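Local structure of Lin1840 protein (Listeria innocua serovar 6a, 4ZO9) at residues 61-66 against 86-91; 145-150 against 474-479; 190-195 against 233-238; 567-572 against 655-660. The protein probably hydrolyses terminal, non-reducing beta-D-glucosyl residues with release of beta-D-glucose, as a family 3 glycoside hydrolase. The protein carries 2 engineered substitutions. All coordinates share one frame; numbering follows the deposited sequence.

Contacts 1 and 3 belong to one parallel barrel sheet of the N-terminal domain, their centres about 19 Å apart, and meet through a long, weak ion pair between D91 and K191. Contact 2, centred about 19 Å from contact 3, joins a loop of that domain to one of the C-terminal domain. Along the chain contact 1 closes first; contact 3 then falls between the two halves of contact 2, and contact 4 follows. The first three touch the same glucose, so barrel strand ends and R149, on the barrel-side loop of contact 2, line one pocket. Contact 4, about 45 Å from contact 1 between centres, ties in the fibronectin-like domain and sends R572 to the second subunit.

Contact 1: residues 61-66 against 86-91; sequences LGSSSA and LVFMAD. With BGC (beta-D-glucopyranose), chain C.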
# COMPACT_ATOMS: atom_id res chain seq x y z
N LEU A 61 -23.54 -5.15 26.03
CA LEU A 61 -23.22 -5.23 24.59
C LEU A 61 -23.88 -6.43 23.98
O LEU A 61 -23.58 -7.53 24.35
CB LEU A 61 -21.70 -5.47 24.43
CG LEU A 61 -21.14 -5.89 23.08
CD1 LEU A 61 -20.80 -4.68 22.25
CD2 LEU A 61 -19.88 -6.69 23.23
N GLY A 62 -24.70 -6.22 22.97
CA GLY A 62 -25.30 -7.33 22.24
C GLY A 62 -26.37 -8.10 23.01
O GLY A 62 -26.41 -9.31 22.97
N SER A 63 -27.28 -7.41 23.68
CA SER A 63 -28.52 -8.06 24.20
C SER A 63 -29.23 -8.85 23.06
O SER A 63 -29.17 -8.44 21.91
CB SER A 63 -29.48 -7.02 24.74
OG SER A 63 -30.73 -7.63 25.15
N SER A 64 -29.91 -9.95 23.38
CA SER A 64 -30.54 -10.76 22.32
C SER A 64 -32.00 -10.43 22.01
O SER A 64 -32.47 -10.80 20.94
CB SER A 64 -30.40 -12.26 22.61
OG SER A 64 -31.11 -12.64 23.78
N SER A 65 -32.71 -9.76 22.92
CA SER A 65 -34.14 -9.38 22.71
C SER A 65 -34.60 -8.33 23.71
O SER A 65 -33.87 -8.00 24.63
CB SER A 65 -35.02 -10.61 22.90
OG SER A 65 -34.93 -11.02 24.27
N ALA A 66 -35.82 -7.83 23.57
CA ALA A 66 -36.40 -6.96 24.61
C ALA A 66 -36.43 -7.65 25.97
O ALA A 66 -36.12 -7.02 26.97
CB ALA A 66 -37.80 -6.52 24.23
N LEU A 86 -28.24 0.38 33.41
CA LEU A 86 -27.30 -0.02 32.33
C LEU A 86 -27.69 0.63 31.05
O LEU A 86 -28.88 0.83 30.79
CB LEU A 86 -27.37 -1.52 32.07
CG LEU A 86 -26.87 -2.33 33.24
CD1 LEU A 86 -27.52 -3.70 33.26
CD2 LEU A 86 -25.35 -2.39 33.18
N VAL A 87 -26.68 0.96 30.23
CA VAL A 87 -26.92 1.32 28.83
C VAL A 87 -26.63 0.07 27.96
O VAL A 87 -25.61 -0.63 28.17
CB VAL A 87 -26.11 2.58 28.38
CG1 VAL A 87 -24.63 2.38 28.58
CG2 VAL A 87 -26.44 2.93 26.95
N PHE A 88 -27.61 -0.25 27.09
CA PHE A 88 -27.57 -1.34 26.13
C PHE A 88 -27.16 -0.90 24.73
O PHE A 88 -27.80 -0.04 24.11
CB PHE A 88 -28.91 -2.01 26.04
CG PHE A 88 -29.23 -2.79 27.28
CD1 PHE A 88 -29.52 -2.14 28.47
CD2 PHE A 88 -29.22 -4.15 27.26
CE1 PHE A 88 -29.79 -2.86 29.62
CE2 PHE A 88 -29.50 -4.88 28.42
CZ PHE A 88 -29.77 -4.23 29.58
N MET A 89 -26.09 -1.52 24.23
CA MET A 89 -25.53 -1.18 22.90
C MET A 89 -25.54 -2.37 21.94
O MET A 89 -25.54 -3.55 22.38
CB MET A 89 -24.12 -0.61 23.06
CG MET A 89 -23.96 0.44 24.15
SD MET A 89 -22.49 1.44 23.83
CE MET A 89 -22.45 2.31 25.40
N ALA A 90 -25.63 -2.09 20.64
CA ALA A 90 -25.60 -3.19 19.65
C ALA A 90 -25.09 -2.78 18.27
O ALA A 90 -25.12 -1.63 17.89
CB ALA A 90 -26.99 -3.77 19.50
N ASP A 91 -24.73 -3.77 17.50
CA ASP A 91 -24.39 -3.61 16.09
C ASP A 91 -25.66 -3.64 15.17
O ASP A 91 -26.16 -4.70 14.83
CB ASP A 91 -23.41 -4.72 15.68
CG ASP A 91 -22.05 -4.56 16.33
OD1 ASP A 91 -21.42 -3.53 16.08
OD2 ASP A 91 -21.56 -5.46 17.04
C2 BGC C . -16.22 -5.04 15.70
C3 BGC C . -16.82 -3.63 15.86
C4 BGC C . -18.08 -3.78 16.68
C5 BGC C . -17.67 -4.01 18.14
C6 BGC C . -18.87 -4.47 18.96
C1 BGC C . -16.08 -5.72 17.09
O2 BGC C . -14.96 -4.98 15.04
O3 BGC C . -17.12 -3.05 14.60
O4 BGC C . -18.84 -2.64 16.54
O5 BGC C . -16.49 -4.93 18.25
O6 BGC C . -19.19 -5.78 18.50
O HOH W 1 -27.77 -4.59 23.62
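L61 and M89 face each other in a parallel beta bridge, and the backbone N of G62 gives a hydrogen bond of 2.9 Å to M89 O, almost straight at 172°. The same carbonyl oxygen takes a second bond from a water that in turn accepts from S63 N, so M89 O is held twice where the strand gives way to loop. S63 turns its CB toward the edge of the F88 ring, 3.8 Å from CD2 and near the ring plane. Two residues on, S65 OG caps the N-terminus of helix 66-79 at D68 N.

From the strand ends the contact opens onto bound glucose. D91 extends from CB to CG with CG beside its own backbone N (chi1 -69°), which points the carboxylate toward the sugar: from CG, about equally far from glucose O4 and O6, the two oxygens fork, OD1 accepting a 2.8 Å hydrogen bond from glucose O4 and OD2 lying 2.8 Å from glucose O6. L61 CD1 adds an apolar touch, 3.8 Å from glucose C6. Both L61 and M89 also pack on F135 and Q24. Strand 59-61, helix 66-79 and strand 87-90 together form a beta-alpha-beta crossover of a TIM-type barrel, with D91 just past the strand end as a sugar ligand, as in family 3 glycoside hydrolases.

Contact 2: residues 145-150 against 474-479; sequences PRWGRV and AGSLAT. With BGC (beta-D-glucopyranose), chain C.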
# COMPACT_ATOMS: atom_id res chain seq x y z
N PRO A 145 -10.03 -3.37 -1.69
CA PRO A 145 -11.06 -4.40 -1.64
C PRO A 145 -10.68 -5.79 -1.11
O PRO A 145 -11.58 -6.63 -0.85
CB PRO A 145 -11.58 -4.44 -3.08
CG PRO A 145 -10.44 -3.93 -3.93
CD PRO A 145 -9.69 -2.96 -3.09
N ARG A 146 -9.39 -6.03 -0.87
CA ARG A 146 -8.96 -7.23 -0.15
C ARG A 146 -9.57 -7.26 1.24
O ARG A 146 -9.95 -8.33 1.74
CB ARG A 146 -7.45 -7.31 -0.06
CG ARG A 146 -6.83 -7.59 -1.43
CD ARG A 146 -5.32 -7.43 -1.45
NE ARG A 146 -4.87 -6.06 -1.22
CZ ARG A 146 -3.62 -5.64 -1.30
NH1 ARG A 146 -2.65 -6.46 -1.56
NH2 ARG A 146 -3.35 -4.38 -1.09
N TRP A 147 -9.69 -6.09 1.85
CA TRP A 147 -10.15 -5.97 3.25
C TRP A 147 -11.62 -6.34 3.32
O TRP A 147 -12.45 -5.76 2.62
CB TRP A 147 -9.91 -4.53 3.72
CG TRP A 147 -10.05 -4.29 5.20
CD1 TRP A 147 -9.48 -5.01 6.19
CD2 TRP A 147 -10.76 -3.21 5.83
NE1 TRP A 147 -9.76 -4.44 7.41
CE2 TRP A 147 -10.57 -3.37 7.23
CE3 TRP A 147 -11.53 -2.14 5.34
CZ2 TRP A 147 -11.16 -2.49 8.17
CZ3 TRP A 147 -12.12 -1.24 6.26
CH2 TRP A 147 -11.88 -1.39 7.67
N GLY A 148 -11.96 -7.34 4.14
CA GLY A 148 -13.34 -7.71 4.27
C GLY A 148 -14.27 -6.63 4.70
O GLY A 148 -15.45 -6.65 4.33
N ARG A 149 -13.78 -5.66 5.48
CA ARG A 149 -14.67 -4.66 6.05
C ARG A 149 -15.03 -3.53 5.08
O ARG A 149 -15.72 -2.61 5.48
CB ARG A 149 -14.15 -4.11 7.35
CG ARG A 149 -13.69 -5.21 8.22
CD ARG A 149 -13.45 -4.77 9.63
NE ARG A 149 -14.72 -4.51 10.28
CZ ARG A 149 -14.92 -4.37 11.58
NH1 ARG A 149 -13.94 -4.52 12.45
NH2 ARG A 149 -16.17 -4.15 12.00
N VAL A 150 -14.64 -3.60 3.81
CA VAL A 150 -15.19 -2.64 2.81
C VAL A 150 -16.69 -2.62 2.73
O VAL A 150 -17.31 -1.63 2.33
CB VAL A 150 -14.62 -2.86 1.38
CG1 VAL A 150 -13.12 -2.53 1.37
CG2 VAL A 150 -14.86 -4.28 0.89
N ALA A 474 -12.33 -9.76 9.51
CA ALA A 474 -11.41 -10.90 9.48
C ALA A 474 -11.80 -11.89 8.37
O ALA A 474 -11.59 -13.09 8.47
CB ALA A 474 -11.31 -11.58 10.86
N GLY A 475 -12.35 -11.33 7.32
CA GLY A 475 -12.62 -11.95 6.00
C GLY A 475 -11.81 -11.25 4.91
O GLY A 475 -12.36 -10.72 3.96
N SER A 476 -10.48 -11.27 5.05
CA SER A 476 -9.54 -10.65 4.11
C SER A 476 -9.23 -11.70 3.05
O SER A 476 -8.92 -12.88 3.38
CB SER A 476 -8.23 -10.20 4.82
OG SER A 476 -8.32 -9.06 5.71
N LEU A 477 -9.30 -11.28 1.77
CA LEU A 477 -8.88 -12.12 0.68
C LEU A 477 -7.71 -11.50 -0.05
O LEU A 477 -7.81 -10.36 -0.47
CB LEU A 477 -9.95 -12.19 -0.38
CG LEU A 477 -11.15 -13.05 -0.21
CD1 LEU A 477 -11.96 -12.97 -1.52
CD2 LEU A 477 -10.74 -14.46 0.13
N ALA A 478 -6.62 -12.26 -0.24
CA ALA A 478 -5.48 -11.75 -0.95
C ALA A 478 -5.78 -11.55 -2.43
O ALA A 478 -5.24 -10.64 -3.04
CB ALA A 478 -4.27 -12.67 -0.75
N THR A 479 -6.63 -12.37 -3.01
CA THR A 479 -6.98 -12.28 -4.43
C THR A 479 -8.48 -12.00 -4.44
O THR A 479 -9.28 -12.83 -3.92
CB THR A 479 -6.62 -13.57 -5.21
OG1 THR A 479 -5.20 -13.82 -5.10
CG2 THR A 479 -7.02 -13.46 -6.65
C2 BGC C . -16.22 -5.04 15.70
C3 BGC C . -16.82 -3.63 15.86
C4 BGC C . -18.08 -3.78 16.68
C5 BGC C . -17.67 -4.01 18.14
C6 BGC C . -18.87 -4.47 18.96
C1 BGC C . -16.08 -5.72 17.09
O2 BGC C . -14.96 -4.98 15.04
O3 BGC C . -17.12 -3.05 14.60
O4 BGC C . -18.84 -2.64 16.54
O5 BGC C . -16.49 -4.93 18.25
O6 BGC C . -19.19 -5.78 18.50
O HOH W 2 -10.90 -8.60 6.69
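The backbones of R146-G148 and G475-L477 run antiparallel without forming a sheet, R146 facing L477, W147 facing S476 and G148 facing G475. Here a loop of the TIM-barrel domain is docked on a loop of the C-terminal domain. L477 N gives R146 O a hydrogen bond of 3.0 Å at 160°, and S476 CA adds a CA-H...O contact of 3.3 Å to that oxygen. R508 NH2 bonds to R146 O and to G475 O, clasping the two loops from a third position. G148, having no side chain, brings its CA to within 3.2 Å of G475 O. A water bridges the loops as well, accepting from G148 N and donating to S476 OG, which is also bonded to G202 O.

R146 lies along the opposing backbone, its CB 3.1 Å from L477 O and its CD near A478 O, a buried carbonyl with no polar partner. Its chain bends at chi3 (-65°); beyond the bend NH2 meets D144 in a salt bridge and NH1 bonds to G559 O and I561 O of the second subunit, so the domain joint also lies at the dimer interface. The W147 indole is held through NE1 to E204 OE2, has S476 OG near one edge, and carries R149 CB over one face. R149 goes on to the glucose pocket, NE paired with E152, NH1 giving a 2.8 Å hydrogen bond to glucose O2 and NH2 one of 3.0 Å to glucose O3.

Contact 3: residues 190-195 against 233-238; sequences VKHFAA and LVMTAF. With BGC (beta-D-glucopyranose), chain C.
V190 pairs with V234 and F193 with T236 in a parallel ladder whose register slips by one residue, a beta bulge. Four backbone hydrogen bonds hold it: V190 N to L233 O, M235 N to V190 O, F193 N to M235 O (2.6 Å) and A237 N to F193 O. The peptide bonds preceding H192 and A194 are both cis.

Apolar contacts lie on the side of V190 and V234, where F193 CB rests 3.7 Å from V234 CG1. A237 CB presses on the other backbone, 3.3 Å from F193 O. M235 runs beside H192, its SD obliquely placed to the imidazole, and K191 CG sits over the centre of one face of that ring. M235 CE and F238 CE2 make non-polar approaches to the glucose.

Polar contacts also go to the sugar. Extended beyond CG (chi3 -163°, chi4 -176°), K191 carries NZ out to glucose O4 (2.9 Å) and O3, and NZ bonds F135 O too. Edge-on, H192 NE2 bonds with glucose O3 at 2.9 Å, while ND1 is engaged by D140.

In the barrel, strand 187-193 lies between strands 133-134 and 233-236; outside, V190 and V234 pack on helix 221-228, and F193 and V234 on helix 250-260.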
# COMPACT_ATOMS: atom_id res chain seq x y z
N VAL A 190 -20.11 6.56 16.01
CA VAL A 190 -19.15 6.61 14.89
C VAL A 190 -18.01 5.61 15.10
O VAL A 190 -17.52 5.47 16.22
CB VAL A 190 -18.62 8.08 14.76
CG1 VAL A 190 -17.46 8.21 13.78
CG2 VAL A 190 -19.74 8.99 14.30
N LYS A 191 -17.60 4.88 14.07
CA LYS A 191 -16.47 3.94 14.22
C LYS A 191 -15.72 3.87 12.87
O LYS A 191 -16.25 4.33 11.86
CB LYS A 191 -16.93 2.56 14.76
CG LYS A 191 -17.61 1.67 13.76
CD LYS A 191 -18.45 0.58 14.42
CE LYS A 191 -18.76 -0.51 13.41
NZ LYS A 191 -19.63 -1.54 13.96
N HIS A 192 -14.49 3.39 12.82
CA HIS A 192 -13.61 3.07 13.94
C HIS A 192 -12.55 4.16 13.99
O HIS A 192 -11.82 4.32 13.02
CB HIS A 192 -12.91 1.72 13.64
CG HIS A 192 -13.87 0.59 13.46
ND1 HIS A 192 -14.46 0.31 12.26
CD2 HIS A 192 -14.35 -0.32 14.34
CE1 HIS A 192 -15.31 -0.70 12.41
NE2 HIS A 192 -15.24 -1.11 13.66
N PHE A 193 -12.45 4.93 15.08
CA PHE A 193 -11.48 6.11 15.08
C PHE A 193 -10.02 5.64 15.27
O PHE A 193 -9.70 5.14 16.36
CB PHE A 193 -11.86 7.09 16.21
CG PHE A 193 -11.46 8.55 15.94
CD1 PHE A 193 -12.06 9.26 14.92
CD2 PHE A 193 -10.48 9.16 16.70
CE1 PHE A 193 -11.70 10.56 14.63
CE2 PHE A 193 -10.13 10.46 16.46
CZ PHE A 193 -10.72 11.15 15.40
N ALA A 194 -9.12 5.73 14.30
CA ALA A 194 -9.30 6.26 12.95
C ALA A 194 -8.44 5.50 11.92
O ALA A 194 -7.41 4.92 12.28
CB ALA A 194 -8.91 7.74 12.93
N ALA A 195 -8.87 5.57 10.66
CA ALA A 195 -8.08 5.15 9.47
C ALA A 195 -7.87 3.62 9.34
O ALA A 195 -6.94 3.18 8.73
CB ALA A 195 -6.72 5.84 9.41
N LEU A 233 -21.71 8.86 20.44
CA LEU A 233 -20.48 8.12 20.82
C LEU A 233 -19.46 8.01 19.65
O LEU A 233 -19.82 8.12 18.50
CB LEU A 233 -20.80 6.71 21.29
CG LEU A 233 -21.71 6.57 22.52
CD1 LEU A 233 -23.17 6.83 22.16
CD2 LEU A 233 -21.51 5.19 23.14
N VAL A 234 -18.23 7.71 19.99
CA VAL A 234 -17.19 7.32 19.05
C VAL A 234 -16.53 6.05 19.51
O VAL A 234 -16.28 5.89 20.70
CB VAL A 234 -16.11 8.43 18.90
CG1 VAL A 234 -14.98 8.03 17.95
CG2 VAL A 234 -16.75 9.72 18.40
N MET A 235 -16.20 5.16 18.59
CA MET A 235 -15.47 3.90 18.95
C MET A 235 -14.01 3.94 18.42
O MET A 235 -13.77 4.42 17.30
CB MET A 235 -16.24 2.65 18.46
CG MET A 235 -15.55 1.33 18.78
SD MET A 235 -16.24 -0.09 17.91
CE MET A 235 -17.87 -0.16 18.70
N THR A 236 -13.04 3.45 19.22
CA THR A 236 -11.64 3.47 18.82
C THR A 236 -11.44 2.39 17.76
O THR A 236 -12.29 1.45 17.62
CB THR A 236 -10.68 3.15 19.98
OG1 THR A 236 -10.86 1.78 20.39
CG2 THR A 236 -10.89 4.07 21.17
N ALA A 237 -10.33 2.50 17.02
CA ALA A 237 -9.94 1.51 16.06
C ALA A 237 -8.85 0.49 16.58
O ALA A 237 -8.05 0.80 17.46
CB ALA A 237 -9.42 2.26 14.84
N PHE A 238 -8.85 -0.72 16.01
CA PHE A 238 -7.85 -1.75 16.24
C PHE A 238 -6.39 -1.46 15.88
O PHE A 238 -5.48 -1.93 16.60
CB PHE A 238 -8.24 -3.02 15.53
CG PHE A 238 -9.46 -3.67 16.13
CD1 PHE A 238 -9.47 -4.11 17.44
CD2 PHE A 238 -10.62 -3.79 15.39
CE1 PHE A 238 -10.57 -4.72 17.97
CE2 PHE A 238 -11.74 -4.43 15.93
CZ PHE A 238 -11.71 -4.88 17.20
C2 BGC C . -16.22 -5.04 15.70
C3 BGC C . -16.82 -3.63 15.86
C4 BGC C . -18.08 -3.78 16.68
C5 BGC C . -17.67 -4.01 18.14
C6 BGC C . -18.87 -4.47 18.96
C1 BGC C . -16.08 -5.72 17.09
O2 BGC C . -14.96 -4.98 15.04
O3 BGC C . -17.12 -3.05 14.60
O4 BGC C . -18.84 -2.64 16.54
O5 BGC C . -16.49 -4.93 18.25
O6 BGC C . -19.19 -5.78 18.50

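Contact 4: residues 567-572 against 655-660; sequences HLRTGR and RPVKEL. With GLC (alpha-D-glucopyranose), chain D; BGC (beta-D-glucopyranose), chain K.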
# COMPACT_ATOMS: atom_id res chain seq x y z
N HIS A 567 -6.91 10.47 -7.55
CA HIS A 567 -5.50 10.14 -7.45
C HIS A 567 -4.65 11.35 -7.91
O HIS A 567 -5.14 12.22 -8.64
CB HIS A 567 -5.20 8.91 -8.29
CG HIS A 567 -5.53 9.09 -9.74
ND1 HIS A 567 -4.68 9.72 -10.62
CD2 HIS A 567 -6.64 8.78 -10.45
CE1 HIS A 567 -5.23 9.75 -11.82
NE2 HIS A 567 -6.44 9.21 -11.74
N LEU A 568 -3.40 11.33 -7.48
CA LEU A 568 -2.42 12.33 -7.86
C LEU A 568 -1.99 12.08 -9.30
O LEU A 568 -2.09 10.98 -9.83
CB LEU A 568 -1.20 12.32 -6.93
CG LEU A 568 -1.53 12.54 -5.46
CD1 LEU A 568 -0.21 12.96 -4.80
CD2 LEU A 568 -2.58 13.62 -5.31
N ARG A 569 -1.48 13.13 -9.91
CA ARG A 569 -1.10 13.12 -11.30
C ARG A 569 0.20 12.40 -11.63
O ARG A 569 0.37 11.86 -12.76
CB ARG A 569 -1.00 14.58 -11.76
CG ARG A 569 -0.92 14.75 -13.26
CD ARG A 569 -1.89 15.84 -13.75
NE ARG A 569 -1.91 15.88 -15.21
CZ ARG A 569 -0.99 16.48 -15.97
NH1 ARG A 569 0.04 17.10 -15.42
NH2 ARG A 569 -1.07 16.42 -17.29
N THR A 570 1.13 12.47 -10.66
CA THR A 570 2.52 12.10 -10.80
C THR A 570 3.26 13.07 -11.74
O THR A 570 2.63 13.94 -12.36
CB THR A 570 2.78 10.63 -11.30
OG1 THR A 570 2.88 10.60 -12.71
CG2 THR A 570 1.71 9.63 -10.81
N GLY A 571 4.58 12.90 -11.80
CA GLY A 571 5.47 13.75 -12.57
C GLY A 571 5.53 13.34 -14.02
O GLY A 571 5.98 14.14 -14.86
N ARG A 572 5.09 12.11 -14.31
CA ARG A 572 5.08 11.58 -15.68
C ARG A 572 3.75 10.86 -16.06
O ARG A 572 3.71 9.70 -16.41
CB ARG A 572 6.28 10.65 -15.90
CG ARG A 572 7.64 11.35 -15.89
CD ARG A 572 8.78 10.34 -15.98
NE ARG A 572 10.06 11.05 -16.20
CZ ARG A 572 11.18 10.49 -16.60
NH1 ARG A 572 11.25 9.19 -16.87
NH2 ARG A 572 12.25 11.25 -16.78
N ARG A 655 -2.28 17.94 -5.64
CA ARG A 655 -3.70 17.74 -5.36
C ARG A 655 -4.31 16.73 -6.30
O ARG A 655 -3.82 16.50 -7.39
CB ARG A 655 -4.48 19.10 -5.41
CG ARG A 655 -4.04 20.10 -4.32
CD ARG A 655 -4.75 19.97 -2.98
NE ARG A 655 -6.15 20.21 -3.13
CZ ARG A 655 -7.15 19.42 -2.71
NH1 ARG A 655 -6.96 18.28 -2.05
NH2 ARG A 655 -8.38 19.77 -2.99
N PRO A 656 -5.38 16.05 -5.84
CA PRO A 656 -5.97 14.99 -6.65
C PRO A 656 -6.51 15.56 -7.96
O PRO A 656 -6.90 16.72 -8.00
CB PRO A 656 -7.09 14.47 -5.79
CG PRO A 656 -7.09 15.30 -4.54
CD PRO A 656 -5.83 16.06 -4.45
N VAL A 657 -6.50 14.76 -9.02
CA VAL A 657 -6.98 15.20 -10.33
C VAL A 657 -8.45 15.59 -10.35
O VAL A 657 -8.82 16.44 -11.14
CB VAL A 657 -6.74 14.16 -11.49
CG1 VAL A 657 -5.25 13.98 -11.74
CG2 VAL A 657 -7.45 12.85 -11.28
N LYS A 658 -9.26 14.95 -9.50
CA LYS A 658 -10.61 15.36 -9.25
C LYS A 658 -10.89 15.00 -7.80
O LYS A 658 -10.27 14.07 -7.25
CB LYS A 658 -11.65 14.54 -10.03
CG LYS A 658 -11.49 14.49 -11.49
CD LYS A 658 -12.59 13.63 -12.07
CE LYS A 658 -12.92 14.05 -13.48
NZ LYS A 658 -11.77 13.89 -14.40
N GLU A 659 -11.88 15.71 -7.24
CA GLU A 659 -12.55 15.31 -6.00
C GLU A 659 -14.01 15.66 -6.14
O GLU A 659 -14.35 16.73 -6.62
CB GLU A 659 -12.02 16.06 -4.78
CG GLU A 659 -10.59 15.74 -4.38
CD GLU A 659 -10.07 16.66 -3.26
OE1 GLU A 659 -10.23 17.89 -3.29
OE2 GLU A 659 -9.48 16.16 -2.30
N LEU A 660 -14.86 14.76 -5.67
CA LEU A 660 -16.24 14.96 -5.63
C LEU A 660 -16.60 15.99 -4.55
O LEU A 660 -16.16 15.83 -3.39
CB LEU A 660 -16.95 13.64 -5.30
CG LEU A 660 -18.47 13.73 -5.44
CD1 LEU A 660 -18.90 13.81 -6.89
CD2 LEU A 660 -19.18 12.58 -4.73
C1 GLC D . 14.11 8.62 -18.86
C2 GLC D . 14.79 8.14 -17.58
C3 GLC D . 16.24 8.58 -17.51
C4 GLC D . 16.93 8.10 -18.73
C5 GLC D . 16.20 8.60 -20.00
C6 GLC D . 16.68 7.85 -21.18
O1 GLC D . 13.99 10.01 -18.79
O2 GLC D . 14.12 8.75 -16.49
O3 GLC D . 16.91 7.93 -16.40
O4 GLC D . 18.28 8.59 -18.66
O5 GLC D . 14.86 8.25 -20.02
O6 GLC D . 17.93 8.44 -21.32
C2 BGC K . 14.87 8.35 -17.67
C3 BGC K . 16.36 8.67 -17.52
C4 BGC K . 17.12 8.34 -18.81
C5 BGC K . 16.37 8.64 -20.12
C6 BGC K . 16.85 7.73 -21.23
C1 BGC K . 14.32 8.98 -18.95
O1 BGC K . 12.93 8.70 -19.12
O2 BGC K . 14.15 8.83 -16.53
O3 BGC K . 16.92 7.94 -16.42
O4 BGC K . 18.34 9.10 -18.82
O5 BGC K . 14.98 8.40 -20.05
O6 BGC K . 18.26 7.63 -21.13
O HOH W 3 -1.61 15.64 -8.50
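A loop of the C-terminal domain meets the fibronectin type III-like domain here, through H567 and L568 against P656 and V657. V657 N donates to H567 O (2.9 Å, 168°), and P656 CA adds a longer CA-H...O contact to it. V657 CG2 lies over one face of the imidazole, 4.0 Å from the H567 ring centroid, a CH-pi contact. With chi1 at 59°, the H567 side chain folds back over its own backbone, and ND1 donates in the ring plane to L568 O (3.0 Å), which fixes the ring's rotation. L568 CD2 rests 3.7 Å from P656 N, and a water joins R569 N to R655 O.

On the fibronectin side, R655 NH2 forms a salt bridge with E659 OE1 at 2.7 Å; R655 also has a long, weak ion pair with the magnesium ligand D648. Further along the other loop, T570 OG1 accepts from R572 N in an ST turn. R572 then extends into the second subunit, where its NE meets E276 and its NH1 meets E473 and Y205 of that chain. A glucose modelled as both anomers lies at its guanidinium edge, with R572 NH1 2.9 Å from O2 of the alpha form.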